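PDB 7ADK: putative immunoglobulin-blocking virulence protein from Mycoplasma mycoides subsp. capri, which probably binds host immunoglobulin and blocks its action, helping the mycoplasma evade the humoral immune response. Local coordinates for residues 168-176 with 333-341; 528-536 with 544-552. All blocks are in the same frame, centred on the assembly; numbering follows the deposited sequence.

Contact 1: 168-176 with 333-341; sequences QNHTVNKIL and PPDEYNTVT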
ATOM      1  N   GLN A 168     -35.029  17.949 -12.873  1.00 74.05           N
ATOM      2  CA  GLN A 168     -35.829  17.725 -11.665  1.00 74.05           C
ATOM      3  C   GLN A 168     -35.753  16.283 -11.150  1.00 74.05           C
ATOM      4  O   GLN A 168     -35.830  15.322 -11.915  1.00 74.05           O
ATOM      5  CB  GLN A 168     -37.248  18.266 -11.853  1.00 74.05           C
ATOM      6  CG  GLN A 168     -38.170  17.871 -10.697  1.00 74.05           C
ATOM      7  CD  GLN A 168     -39.374  18.763 -10.502  1.00 74.05           C
ATOM      8  OE1 GLN A 168     -39.407  19.920 -10.858  1.00 74.05           O
ATOM      9  NE2 GLN A 168     -40.378  18.277  -9.843  1.00 74.05           N
ATOM     10  N   ASN A 169     -35.581  16.150  -9.835  1.00 73.95           N
ATOM     11  CA  ASN A 169     -35.343  14.903  -9.128  1.00 73.95           C
ATOM     12  C   ASN A 169     -36.655  14.178  -8.764  1.00 73.95           C
ATOM     13  O   ASN A 169     -36.838  13.032  -9.164  1.00 73.95           O
ATOM     14  CB  ASN A 169     -34.458  15.218  -7.909  1.00 73.95           C
ATOM     15  CG  ASN A 169     -33.570  14.047  -7.537  1.00 73.95           C
ATOM     16  OD1 ASN A 169     -34.014  12.932  -7.358  1.00 73.95           O
ATOM     17  ND2 ASN A 169     -32.278  14.235  -7.462  1.00 73.95           N
ATOM     18  N   HIS A 170     -37.599  14.823  -8.068  1.00 78.02           N
ATOM     19  CA  HIS A 170     -38.918  14.230  -7.808  1.00 78.02           C
ATOM     20  C   HIS A 170     -39.838  14.393  -9.016  1.00 78.02           C
ATOM     21  O   HIS A 170     -40.550  15.379  -9.185  1.00 78.02           O
ATOM     22  CB  HIS A 170     -39.549  14.729  -6.505  1.00 78.02           C
ATOM     23  CG  HIS A 170     -38.961  14.128  -5.251  1.00 78.02           C
ATOM     24  ND1 HIS A 170     -38.060  13.059  -5.178  1.00 78.02           N
ATOM     25  CD2 HIS A 170     -39.315  14.480  -3.985  1.00 78.02           C
ATOM     26  CE1 HIS A 170     -37.866  12.826  -3.872  1.00 78.02           C
ATOM     27  NE2 HIS A 170     -38.604  13.669  -3.136  1.00 78.02           N
ATOM     28  N   THR A 171     -39.807  13.376  -9.868  1.00 79.05           N
ATOM     29  CA  THR A 171     -40.653  13.195 -11.053  1.00 79.05           C
ATOM     30  C   THR A 171     -42.092  12.785 -10.751  1.00 79.05           C
ATOM     31  O   THR A 171     -42.940  12.932 -11.622  1.00 79.05           O
ATOM     32  CB  THR A 171     -40.047  12.107 -11.940  1.00 79.05           C
ATOM     33  OG1 THR A 171     -39.809  10.967 -11.179  1.00 79.05           O
ATOM     34  CG2 THR A 171     -38.722  12.513 -12.541  1.00 79.05           C
ATOM     35  N   VAL A 172     -42.394  12.260  -9.560  1.00 83.86           N
ATOM     36  CA  VAL A 172     -43.691  11.658  -9.207  1.00 83.86           C
ATOM     37  C   VAL A 172     -44.232  12.157  -7.868  1.00 83.86           C
ATOM     38  O   VAL A 172     -43.498  12.631  -7.002  1.00 83.86           O
ATOM     39  CB  VAL A 172     -43.654  10.114  -9.235  1.00 83.86           C
ATOM     40  CG1 VAL A 172     -43.384   9.582 -10.643  1.00 83.86           C
ATOM     41  CG2 VAL A 172     -42.654   9.492  -8.264  1.00 83.86           C
ATOM     42  N   ASN A 173     -45.553  12.064  -7.730  1.00 87.66           N
ATOM     43  CA  ASN A 173     -46.367  12.569  -6.624  1.00 87.66           C
ATOM     44  C   ASN A 173     -46.007  11.953  -5.260  1.00 87.66           C
ATOM     45  O   ASN A 173     -45.401  10.883  -5.179  1.00 87.66           O
ATOM     46  CB  ASN A 173     -47.850  12.337  -6.993  1.00 87.66           C
ATOM     47  CG  ASN A 173     -48.222  12.857  -8.371  1.00 87.66           C
ATOM     48  OD1 ASN A 173     -47.961  12.223  -9.375  1.00 87.66           O
ATOM     49  ND2 ASN A 173     -48.817  14.008  -8.484  1.00 87.66           N
ATOM     50  N   LYS A 174     -46.431  12.615  -4.178  1.00 91.06           N
ATOM     51  CA  LYS A 174     -46.227  12.209  -2.776  1.00 91.06           C
ATOM     52  C   LYS A 174     -47.539  11.718  -2.149  1.00 91.06           C
ATOM     53  O   LYS A 174     -48.593  12.285  -2.417  1.00 91.06           O
ATOM     54  CB  LYS A 174     -45.656  13.422  -2.020  1.00 91.06           C
ATOM     55  CG  LYS A 174     -45.076  13.151  -0.624  1.00 91.06           C
ATOM     56  CD  LYS A 174     -43.723  12.424  -0.664  1.00 91.06           C
ATOM     57  CE  LYS A 174     -43.077  12.436   0.722  1.00 91.06           C
ATOM     58  NZ  LYS A 174     -41.696  11.901   0.726  1.00 91.06           N
ATOM     59  N   ILE A 175     -47.484  10.685  -1.306  1.00 91.95           N
ATOM     60  CA  ILE A 175     -48.601  10.255  -0.445  1.00 91.95           C
ATOM     61  C   ILE A 175     -48.417  10.859   0.954  1.00 91.95           C
ATOM     62  O   ILE A 175     -47.482  10.489   1.661  1.00 91.95           O
ATOM     63  CB  ILE A 175     -48.675   8.709  -0.367  1.00 91.95           C
ATOM     64  CG1 ILE A 175     -48.936   8.022  -1.727  1.00 91.95           C
ATOM     65  CG2 ILE A 175     -49.771   8.281   0.617  1.00 91.95           C
ATOM     66  CD1 ILE A 175     -48.408   6.586  -1.795  1.00 91.95           C
ATOM     67  N   LEU A 176     -49.303  11.761   1.381  1.00 96.05           N
ATOM     68  CA  LEU A 176     -49.234  12.347   2.724  1.00 96.05           C
ATOM     69  C   LEU A 176     -49.880  11.467   3.792  1.00 96.05           C
ATOM     70  O   LEU A 176     -49.396  11.400   4.921  1.00 96.05           O
ATOM     71  CB  LEU A 176     -49.896  13.730   2.759  1.00 96.05           C
ATOM     72  CG  LEU A 176     -49.286  14.816   1.873  1.00 96.05           C
ATOM     73  CD1 LEU A 176     -49.878  16.148   2.329  1.00 96.05           C
ATOM     74  CD2 LEU A 176     -47.769  14.915   1.964  1.00 96.05           C
ATOM     75  N   PRO A 333     -43.182   1.764  -1.270  1.00 83.29           N
ATOM     76  CA  PRO A 333     -44.333   2.372  -1.922  1.00 83.29           C
ATOM     77  C   PRO A 333     -44.824   1.511  -3.104  1.00 83.29           C
ATOM     78  O   PRO A 333     -44.094   0.643  -3.600  1.00 83.29           O
ATOM     79  CB  PRO A 333     -43.815   3.728  -2.387  1.00 83.29           C
ATOM     80  CG  PRO A 333     -42.359   3.452  -2.722  1.00 83.29           C
ATOM     81  CD  PRO A 333     -41.957   2.411  -1.694  1.00 83.29           C
ATOM     82  N   PRO A 334     -46.041   1.744  -3.618  1.00 86.75           N
ATOM     83  CA  PRO A 334     -46.411   1.279  -4.950  1.00 86.75           C
ATOM     84  C   PRO A 334     -45.491   1.914  -6.003  1.00 86.75           C
ATOM     85  O   PRO A 334     -45.024   3.035  -5.818  1.00 86.75           O
ATOM     86  CB  PRO A 334     -47.871   1.689  -5.154  1.00 86.75           C
ATOM     87  CG  PRO A 334     -48.338   2.175  -3.784  1.00 86.75           C
ATOM     88  CD  PRO A 334     -47.072   2.600  -3.074  1.00 86.75           C
ATOM     89  N   ASP A 335     -45.238   1.242  -7.129  1.00 86.27           N
ATOM     90  CA  ASP A 335     -44.215   1.654  -8.114  1.00 86.27           C
ATOM     91  C   ASP A 335     -44.456   3.021  -8.778  1.00 86.27           C
ATOM     92  O   ASP A 335     -43.503   3.724  -9.098  1.00 86.27           O
ATOM     93  CB  ASP A 335     -44.052   0.563  -9.182  1.00 86.27           C
ATOM     94  CG  ASP A 335     -43.394  -0.708  -8.639  1.00 86.27           C
ATOM     95  OD1 ASP A 335     -42.353  -0.606  -7.981  1.00 86.27           O
ATOM     96  OD2 ASP A 335     -43.882  -1.816  -8.904  1.00 86.27           O
ATOM     97  N   GLU A 336     -45.702   3.459  -8.927  1.00 88.79           N
ATOM     98  CA  GLU A 336     -46.044   4.821  -9.364  1.00 88.79           C
ATOM     99  C   GLU A 336     -45.614   5.931  -8.377  1.00 88.79           C
ATOM    100  O   GLU A 336     -45.637   7.103  -8.735  1.00 88.79           O
ATOM    101  CB  GLU A 336     -47.553   4.922  -9.640  1.00 88.79           C
ATOM    102  CG  GLU A 336     -48.050   4.002 -10.767  1.00 88.79           C
ATOM    103  CD  GLU A 336     -48.663   2.680 -10.282  1.00 88.79           C
ATOM    104  OE1 GLU A 336     -48.140   2.040  -9.348  1.00 88.79           O
ATOM    105  OE2 GLU A 336     -49.666   2.241 -10.871  1.00 88.79           O
ATOM    106  N   TYR A 337     -45.206   5.573  -7.159  1.00 83.76           N
ATOM    107  CA  TYR A 337     -44.808   6.465  -6.066  1.00 83.76           C
ATOM    108  C   TYR A 337     -43.365   6.216  -5.579  1.00 83.76           C
ATOM    109  O   TYR A 337     -42.905   6.876  -4.648  1.00 83.76           O
ATOM    110  CB  TYR A 337     -45.838   6.354  -4.929  1.00 83.76           C
ATOM    111  CG  TYR A 337     -47.239   6.726  -5.364  1.00 83.76           C
ATOM    112  CD1 TYR A 337     -48.114   5.743  -5.851  1.00 83.76           C
ATOM    113  CD2 TYR A 337     -47.638   8.072  -5.356  1.00 83.76           C
ATOM    114  CE1 TYR A 337     -49.365   6.106  -6.379  1.00 83.76           C
ATOM    115  CE2 TYR A 337     -48.905   8.435  -5.845  1.00 83.76           C
ATOM    116  CZ  TYR A 337     -49.757   7.456  -6.388  1.00 83.76           C
ATOM    117  OH  TYR A 337     -50.940   7.815  -6.951  1.00 83.76           O
ATOM    118  N   ASN A 338     -42.620   5.306  -6.215  1.00 71.47           N
ATOM    119  CA  ASN A 338     -41.178   5.164  -6.022  1.00 71.47           C
ATOM    120  C   ASN A 338     -40.426   6.359  -6.651  1.00 71.47           C
ATOM    121  O   ASN A 338     -40.576   6.658  -7.834  1.00 71.47           O
ATOM    122  CB  ASN A 338     -40.724   3.797  -6.577  1.00 71.47           C
ATOM    123  CG  ASN A 338     -39.270   3.456  -6.281  1.00 71.47           C
ATOM    124  OD1 ASN A 338     -38.364   4.247  -6.453  1.00 71.47           O
ATOM    125  ND2 ASN A 338     -38.981   2.269  -5.822  1.00 71.47           N
ATOM    126  N   THR A 339     -39.603   7.042  -5.866  1.00 69.80           N
ATOM    127  CA  THR A 339     -38.818   8.210  -6.295  1.00 69.80           C
ATOM    128  C   THR A 339     -37.500   7.843  -6.989  1.00 69.80           C
ATOM    129  O   THR A 339     -37.047   8.576  -7.865  1.00 69.80           O
ATOM    130  CB  THR A 339     -38.520   9.104  -5.086  1.00 69.80           C
ATOM    131  OG1 THR A 339     -37.820   8.371  -4.115  1.00 69.80           O
ATOM    132  CG2 THR A 339     -39.775   9.638  -4.414  1.00 69.80           C
ATOM    133  N   VAL A 340     -36.886   6.705  -6.649  1.00 66.44           N
ATOM    134  CA  VAL A 340     -35.571   6.294  -7.143  1.00 66.44           C
ATOM    135  C   VAL A 340     -35.688   5.718  -8.543  1.00 66.44           C
ATOM    136  O   VAL A 340     -35.057   6.210  -9.472  1.00 66.44           O
ATOM    137  CB  VAL A 340     -34.894   5.313  -6.174  1.00 66.44           C
ATOM    138  CG1 VAL A 340     -33.500   4.916  -6.643  1.00 66.44           C
ATOM    139  CG2 VAL A 340     -34.776   5.909  -4.781  1.00 66.44           C
ATOM    140  N   THR A 341     -36.536   4.710  -8.749  1.00 67.98           N
ATOM    141  CA  THR A 341     -36.658   4.055 -10.062  1.00 67.98           C
ATOM    142  C   THR A 341     -37.305   4.941 -11.106  1.00 67.98           C
ATOM    143  O   THR A 341     -36.925   4.883 -12.263  1.00 67.98           O
ATOM    144  CB  THR A 341     -37.399   2.714 -10.005  1.00 67.98           C
ATOM    145  OG1 THR A 341     -38.716   2.844  -9.531  1.00 67.98           O
ATOM    146  CG2 THR A 341     -36.684   1.715  -9.119  1.00 67.98           C
TER

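Contact 2: 528-536 with 544-552; sequences INTIDYNVS and KITTRITFN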
ATOM      1  N   ILE A 528     -24.045  14.636 -16.309  1.00 58.78           N
ATOM      2  CA  ILE A 528     -22.891  13.789 -15.989  1.00 58.78           C
ATOM      3  C   ILE A 528     -23.441  12.456 -15.482  1.00 58.78           C
ATOM      4  O   ILE A 528     -24.322  12.435 -14.624  1.00 58.78           O
ATOM      5  CB  ILE A 528     -21.929  14.425 -14.949  1.00 58.78           C
ATOM      6  CG1 ILE A 528     -21.539  15.882 -15.249  1.00 58.78           C
ATOM      7  CG2 ILE A 528     -20.635  13.600 -14.859  1.00 58.78           C
ATOM      8  CD1 ILE A 528     -22.473  16.926 -14.669  1.00 58.78           C
ATOM      9  N   ASN A 529     -22.960  11.343 -16.021  1.00 59.63           N
ATOM     10  CA  ASN A 529     -23.484  10.020 -15.729  1.00 59.63           C
ATOM     11  C   ASN A 529     -23.197   9.612 -14.281  1.00 59.63           C
ATOM     12  O   ASN A 529     -22.049   9.519 -13.840  1.00 59.63           O
ATOM     13  CB  ASN A 529     -22.939   8.997 -16.726  1.00 59.63           C
ATOM     14  CG  ASN A 529     -23.597   7.643 -16.612  1.00 59.63           C
ATOM     15  OD1 ASN A 529     -24.670   7.486 -16.054  1.00 59.63           O
ATOM     16  ND2 ASN A 529     -22.967   6.630 -17.132  1.00 59.63           N
ATOM     17  N   THR A 530     -24.292   9.371 -13.571  1.00 58.87           N
ATOM     18  CA  THR A 530     -24.398   9.110 -12.128  1.00 58.87           C
ATOM     19  C   THR A 530     -25.064   7.764 -11.824  1.00 58.87           C
ATOM     20  O   THR A 530     -24.990   7.240 -10.712  1.00 58.87           O
ATOM     21  CB  THR A 530     -25.196  10.275 -11.535  1.00 58.87           C
ATOM     22  OG1 THR A 530     -25.159  10.239 -10.128  1.00 58.87           O
ATOM     23  CG2 THR A 530     -26.656  10.294 -12.007  1.00 58.87           C
ATOM     24  N   ILE A 531     -25.706   7.203 -12.844  1.00 58.71           N
ATOM     25  CA  ILE A 531     -26.114   5.799 -12.958  1.00 58.71           C
ATOM     26  C   ILE A 531     -24.840   4.999 -13.306  1.00 58.71           C
ATOM     27  O   ILE A 531     -23.756   5.567 -13.292  1.00 58.71           O
ATOM     28  CB  ILE A 531     -27.267   5.736 -13.995  1.00 58.71           C
ATOM     29  CG1 ILE A 531     -28.464   6.568 -13.483  1.00 58.71           C
ATOM     30  CG2 ILE A 531     -27.756   4.324 -14.323  1.00 58.71           C
ATOM     31  CD1 ILE A 531     -29.542   6.865 -14.509  1.00 58.71           C
ATOM     32  N   ASP A 532     -24.887   3.701 -13.588  1.00 57.50           N
ATOM     33  CA  ASP A 532     -23.682   2.904 -13.856  1.00 57.50           C
ATOM     34  C   ASP A 532     -22.720   2.872 -12.650  1.00 57.50           C
ATOM     35  O   ASP A 532     -21.498   2.870 -12.775  1.00 57.50           O
ATOM     36  CB  ASP A 532     -23.020   3.281 -15.198  1.00 57.50           C
ATOM     37  CG  ASP A 532     -23.880   3.161 -16.458  1.00 57.50           C
ATOM     38  OD1 ASP A 532     -25.074   2.790 -16.403  1.00 57.50           O
ATOM     39  OD2 ASP A 532     -23.352   3.498 -17.543  1.00 57.50           O
ATOM     40  N   TYR A 533     -23.296   2.870 -11.449  1.00 57.85           N
ATOM     41  CA  TYR A 533     -22.630   2.744 -10.157  1.00 57.85           C
ATOM     42  C   TYR A 533     -22.565   1.276  -9.723  1.00 57.85           C
ATOM     43  O   TYR A 533     -23.585   0.669  -9.388  1.00 57.85           O
ATOM     44  CB  TYR A 533     -23.399   3.591  -9.150  1.00 57.85           C
ATOM     45  CG  TYR A 533     -22.964   3.445  -7.713  1.00 57.85           C
ATOM     46  CD1 TYR A 533     -21.873   4.179  -7.228  1.00 57.85           C
ATOM     47  CD2 TYR A 533     -23.693   2.614  -6.848  1.00 57.85           C
ATOM     48  CE1 TYR A 533     -21.551   4.134  -5.863  1.00 57.85           C
ATOM     49  CE2 TYR A 533     -23.375   2.571  -5.483  1.00 57.85           C
ATOM     50  CZ  TYR A 533     -22.321   3.353  -4.981  1.00 57.85           C
ATOM     51  OH  TYR A 533     -22.034   3.348  -3.659  1.00 57.85           O
ATOM     52  N   ASN A 534     -21.362   0.701  -9.736  1.00 55.65           N
ATOM     53  CA  ASN A 534     -21.130  -0.739  -9.660  1.00 55.65           C
ATOM     54  C   ASN A 534     -20.149  -1.113  -8.534  1.00 55.65           C
ATOM     55  O   ASN A 534     -19.254  -1.933  -8.732  1.00 55.65           O
ATOM     56  CB  ASN A 534     -20.736  -1.258 -11.056  1.00 55.65           C
ATOM     57  CG  ASN A 534     -21.856  -1.264 -12.073  1.00 55.65           C
ATOM     58  OD1 ASN A 534     -23.022  -1.335 -11.777  1.00 55.65           O
ATOM     59  ND2 ASN A 534     -21.539  -1.226 -13.312  1.00 55.65           N
ATOM     60  N   VAL A 535     -20.310  -0.536  -7.337  1.00 59.62           N
ATOM     61  CA  VAL A 535     -19.471  -0.845  -6.165  1.00 59.62           C
ATOM     62  C   VAL A 535     -20.227  -1.713  -5.154  1.00 59.62           C
ATOM     63  O   VAL A 535     -21.316  -1.375  -4.698  1.00 59.62           O
ATOM     64  CB  VAL A 535     -18.831   0.412  -5.533  1.00 59.62           C
ATOM     65  CG1 VAL A 535     -18.219   1.326  -6.590  1.00 59.62           C
ATOM     66  CG2 VAL A 535     -19.778   1.254  -4.709  1.00 59.62           C
ATOM     67  N   SER A 536     -19.655  -2.866  -4.807  1.00 69.67           N
ATOM     68  CA  SER A 536     -20.145  -3.735  -3.729  1.00 69.67           C
ATOM     69  C   SER A 536     -19.035  -4.591  -3.122  1.00 69.67           C
ATOM     70  O   SER A 536     -18.069  -4.955  -3.791  1.00 69.67           O
ATOM     71  CB  SER A 536     -21.303  -4.629  -4.187  1.00 69.67           C
ATOM     72  OG  SER A 536     -20.882  -5.749  -4.924  1.00 69.67           O
ATOM     73  N   LYS A 544     -11.110  -6.715 -12.549  1.00 75.75           N
ATOM     74  CA  LYS A 544     -11.350  -5.314 -12.912  1.00 75.75           C
ATOM     75  C   LYS A 544     -12.854  -5.098 -13.051  1.00 75.75           C
ATOM     76  O   LYS A 544     -13.493  -5.749 -13.869  1.00 75.75           O
ATOM     77  CB  LYS A 544     -10.573  -4.928 -14.192  1.00 75.75           C
ATOM     78  CG  LYS A 544      -9.051  -5.176 -14.153  1.00 75.75           C
ATOM     79  CD  LYS A 544      -8.248  -4.403 -13.087  1.00 75.75           C
ATOM     80  CE  LYS A 544      -8.008  -2.941 -13.473  1.00 75.75           C
ATOM     81  NZ  LYS A 544      -7.425  -2.141 -12.385  1.00 75.75           N
ATOM     82  N   ILE A 545     -13.404  -4.183 -12.269  1.00 63.93           N
ATOM     83  CA  ILE A 545     -14.805  -3.757 -12.312  1.00 63.93           C
ATOM     84  C   ILE A 545     -14.844  -2.271 -12.652  1.00 63.93           C
ATOM     85  O   ILE A 545     -14.065  -1.501 -12.105  1.00 63.93           O
ATOM     86  CB  ILE A 545     -15.525  -4.072 -10.975  1.00 63.93           C
ATOM     87  CG1 ILE A 545     -15.535  -5.572 -10.628  1.00 63.93           C
ATOM     88  CG2 ILE A 545     -16.955  -3.523 -10.930  1.00 63.93           C
ATOM     89  CD1 ILE A 545     -16.299  -6.477 -11.591  1.00 63.93           C
ATOM     90  N   THR A 546     -15.736  -1.864 -13.544  1.00 53.36           N
ATOM     91  CA  THR A 546     -15.854  -0.485 -14.016  1.00 53.36           C
ATOM     92  C   THR A 546     -17.090   0.196 -13.449  1.00 53.36           C
ATOM     93  O   THR A 546     -18.164  -0.393 -13.387  1.00 53.36           O
ATOM     94  CB  THR A 546     -15.811  -0.438 -15.544  1.00 53.36           C
ATOM     95  OG1 THR A 546     -14.611  -1.032 -15.997  1.00 53.36           O
ATOM     96  CG2 THR A 546     -15.797   0.978 -16.101  1.00 53.36           C
ATOM     97  N   THR A 547     -16.955   1.439 -13.007  1.00 54.46           N
ATOM     98  CA  THR A 547     -18.019   2.199 -12.336  1.00 54.46           C
ATOM     99  C   THR A 547     -17.828   3.702 -12.519  1.00 54.46           C
ATOM    100  O   THR A 547     -16.716   4.160 -12.776  1.00 54.46           O
ATOM    101  CB  THR A 547     -18.072   1.804 -10.849  1.00 54.46           C
ATOM    102  OG1 THR A 547     -19.059   2.503 -10.141  1.00 54.46           O
ATOM    103  CG2 THR A 547     -16.773   2.031 -10.118  1.00 54.46           C
ATOM    104  N   ARG A 548     -18.886   4.497 -12.363  1.00 55.17           N
ATOM    105  CA  ARG A 548     -18.755   5.953 -12.238  1.00 55.17           C
ATOM    106  C   ARG A 548     -18.026   6.346 -10.952  1.00 55.17           C
ATOM    107  O   ARG A 548     -18.214   5.713  -9.912  1.00 55.17           O
ATOM    108  CB  ARG A 548     -20.109   6.647 -12.438  1.00 55.17           C
ATOM    109  CG  ARG A 548     -21.185   6.449 -11.364  1.00 55.17           C
ATOM    110  CD  ARG A 548     -21.044   7.304 -10.103  1.00 55.17           C
ATOM    111  NE  ARG A 548     -22.304   7.335  -9.362  1.00 55.17           N
ATOM    112  CZ  ARG A 548     -22.512   7.776  -8.145  1.00 55.17           C
ATOM    113  NH1 ARG A 548     -21.581   8.316  -7.435  1.00 55.17           N
ATOM    114  NH2 ARG A 548     -23.679   7.650  -7.607  1.00 55.17           N
ATOM    115  N   ILE A 549     -17.215   7.399 -11.008  1.00 53.92           N
ATOM    116  CA  ILE A 549     -16.473   7.901  -9.842  1.00 53.92           C
ATOM    117  C   ILE A 549     -17.426   8.581  -8.851  1.00 53.92           C
ATOM    118  O   ILE A 549     -18.333   9.313  -9.244  1.00 53.92           O
ATOM    119  CB  ILE A 549     -15.314   8.827 -10.260  1.00 53.92           C
ATOM    120  CG1 ILE A 549     -14.258   8.125 -11.115  1.00 53.92           C
ATOM    121  CG2 ILE A 549     -14.590   9.425  -9.062  1.00 53.92           C
ATOM    122  CD1 ILE A 549     -13.572   9.067 -12.090  1.00 53.92           C
ATOM    123  N   THR A 550     -17.202   8.382  -7.552  1.00 55.51           N
ATOM    124  CA  THR A 550     -17.783   9.212  -6.490  1.00 55.51           C
ATOM    125  C   THR A 550     -16.815  10.339  -6.163  1.00 55.51           C
ATOM    126  O   THR A 550     -15.654  10.096  -5.837  1.00 55.51           O
ATOM    127  CB  THR A 550     -18.062   8.400  -5.222  1.00 55.51           C
ATOM    128  OG1 THR A 550     -19.068   7.464  -5.477  1.00 55.51           O
ATOM    129  CG2 THR A 550     -18.566   9.247  -4.062  1.00 55.51           C
ATOM    130  N   PHE A 551     -17.298  11.575  -6.222  1.00 54.58           N
ATOM    131  CA  PHE A 551     -16.517  12.753  -5.894  1.00 54.58           C
ATOM    132  C   PHE A 551     -17.050  13.427  -4.639  1.00 54.58           C
ATOM    133  O   PHE A 551     -18.168  13.926  -4.625  1.00 54.58           O
ATOM    134  CB  PHE A 551     -16.564  13.724  -7.069  1.00 54.58           C
ATOM    135  CG  PHE A 551     -15.971  13.204  -8.354  1.00 54.58           C
ATOM    136  CD1 PHE A 551     -14.596  13.315  -8.578  1.00 54.58           C
ATOM    137  CD2 PHE A 551     -16.796  12.650  -9.340  1.00 54.58           C
ATOM    138  CE1 PHE A 551     -14.048  12.897  -9.796  1.00 54.58           C
ATOM    139  CE2 PHE A 551     -16.247  12.229 -10.555  1.00 54.58           C
ATOM    140  CZ  PHE A 551     -14.874  12.356 -10.785  1.00 54.58           C
ATOM    141  N   ASN A 552     -16.232  13.515  -3.598  1.00 52.90           N
ATOM    142  CA  ASN A 552     -16.510  14.348  -2.432  1.00 52.90           C
ATOM    143  C   ASN A 552     -15.622  15.610  -2.370  1.00 52.90           C
ATOM    144  O   ASN A 552     -15.715  16.363  -1.409  1.00 52.90           O
ATOM    145  CB  ASN A 552     -16.458  13.469  -1.167  1.00 52.90           C
ATOM    146  CG  ASN A 552     -17.581  13.782  -0.197  1.00 52.90           C
ATOM    147  OD1 ASN A 552     -17.727  14.884   0.301  1.00 52.90           O
ATOM    148  ND2 ASN A 552     -18.430  12.842   0.098  1.00 52.90           N
TER

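Contact 1: 168-176 with 333-341
Ile-175 rests its terminal methyl on one face of the Tyr-337 ring, a CH-pi contact in which CD1 lies 4.1 Å from the ring centroid. The methyl is displaced toward the CG side of the ring, and the two side chains meet nearly at right angles. At the rim of the same ring, close to its plane, the backbone O of Asn-173 faces CD2 of Tyr-337 at 3.6 Å, so face and edge are both used by one short run of chain. The imidazole of His-170 meets Thr-339 obliquely, with CE1 3.8 Å from the CG2 methyl. Its NE2 is engaged elsewhere, with Leu-594 O.

Between these rings, Val-172 points at the turn before the helix. With CG1 anti to the carbonyl carbon (chi1 -64°), CG2 falls between the backbone N and the carbonyl carbon and comes 3.5 Å from Asn-338 O, while CB sits 3.6 Å from Glu-336 O. The two segments share no hydrogen bond with each other; apolar groups lie against carbonyl oxygens and rings. The turn is closed by Tyr-337 N bonding to Pro-334 O, and Asn-338 then caps the helix, its OD1 accepting from Thr-341 N at 3.0 Å and, weakly, from Val-340 N.

The chains run in opposite directions at the surface, joining the edge strand 174-178 of a three-stranded antiparallel sheet to the start of helix 339-351. Ile-132, from the far strand 130-133, touches both Ile-175 and Tyr-337, while Asn-169 OD1 and Thr-171 OG1 bond to Arg-343 and Ser-342 in the helix's first turns.

Contact 2: 528-536 with 544-552
Arg-548 grips the loop 528-536 with both its side chain and its backbone. NE donates to Thr-530 O at 3.0 Å, approaching from above the carbonyl plane, and NH2 adds a weak second bond to the same oxygen. The backbone N of Arg-548 reaches Asp-532 O at 3.1 Å. Farther along, Asn-534 N gives an almost straight bond to Thr-547 OG1 (3.0 Å, 173° at the hydrogen); with that oxygen anti to its own backbone N (chi1 179°), the hydroxyl extends to the loop and stands in for a main-chain acceptor. Asn-534 ND2 bonds only weakly to Thr-546 O and has a stronger partner in Arg-362 O.

These bonds fasten an irregular loop to strand 547-548, which pairs antiparallel with strand 502-506 of a mixed sheet. Asp-532 takes a left-handed backbone conformation, and its OD2 gathers Asn-529 ND2, Tyr-505 OH and the guanidinium groups of Arg-352 and Arg-362, which probably favours the charged carboxylate.

Packing follows the arginine. The chain, bent at chi2, lays CG alongside Ile-531 O and sets the guanidinium between two residues: Tyr-533 CD1 lies over the centre of one face, 3.8 Å from Arg-548 CZ, with Thr-530 OG1 over the opposite face. Ring and guanidinium planes are inclined by 38°. Beyond them, Val-535 CG1 meets Thr-547 CG2 at 3.9 Å, the two side chains crossing at about a right angle.

Contacts 1 and 2 illustrate how one helix can connect separate parts of a fold. Their centres lie 24 Å apart, and their nearest atoms, about 7 Å apart, do not touch. Contact 1 is made where helix 339-351 begins; the later part of that helix runs toward contact 2, where Ile-531 packs on Leu-344, Asp-347 and Asn-348. Arg-352, just past the helix, then bonds to Asp-532. Contact 1 is largely apolar and at the surface, joining segments far apart in sequence, whereas contact 2 is more buried, polar and local. No ligand or active site is identified beside either.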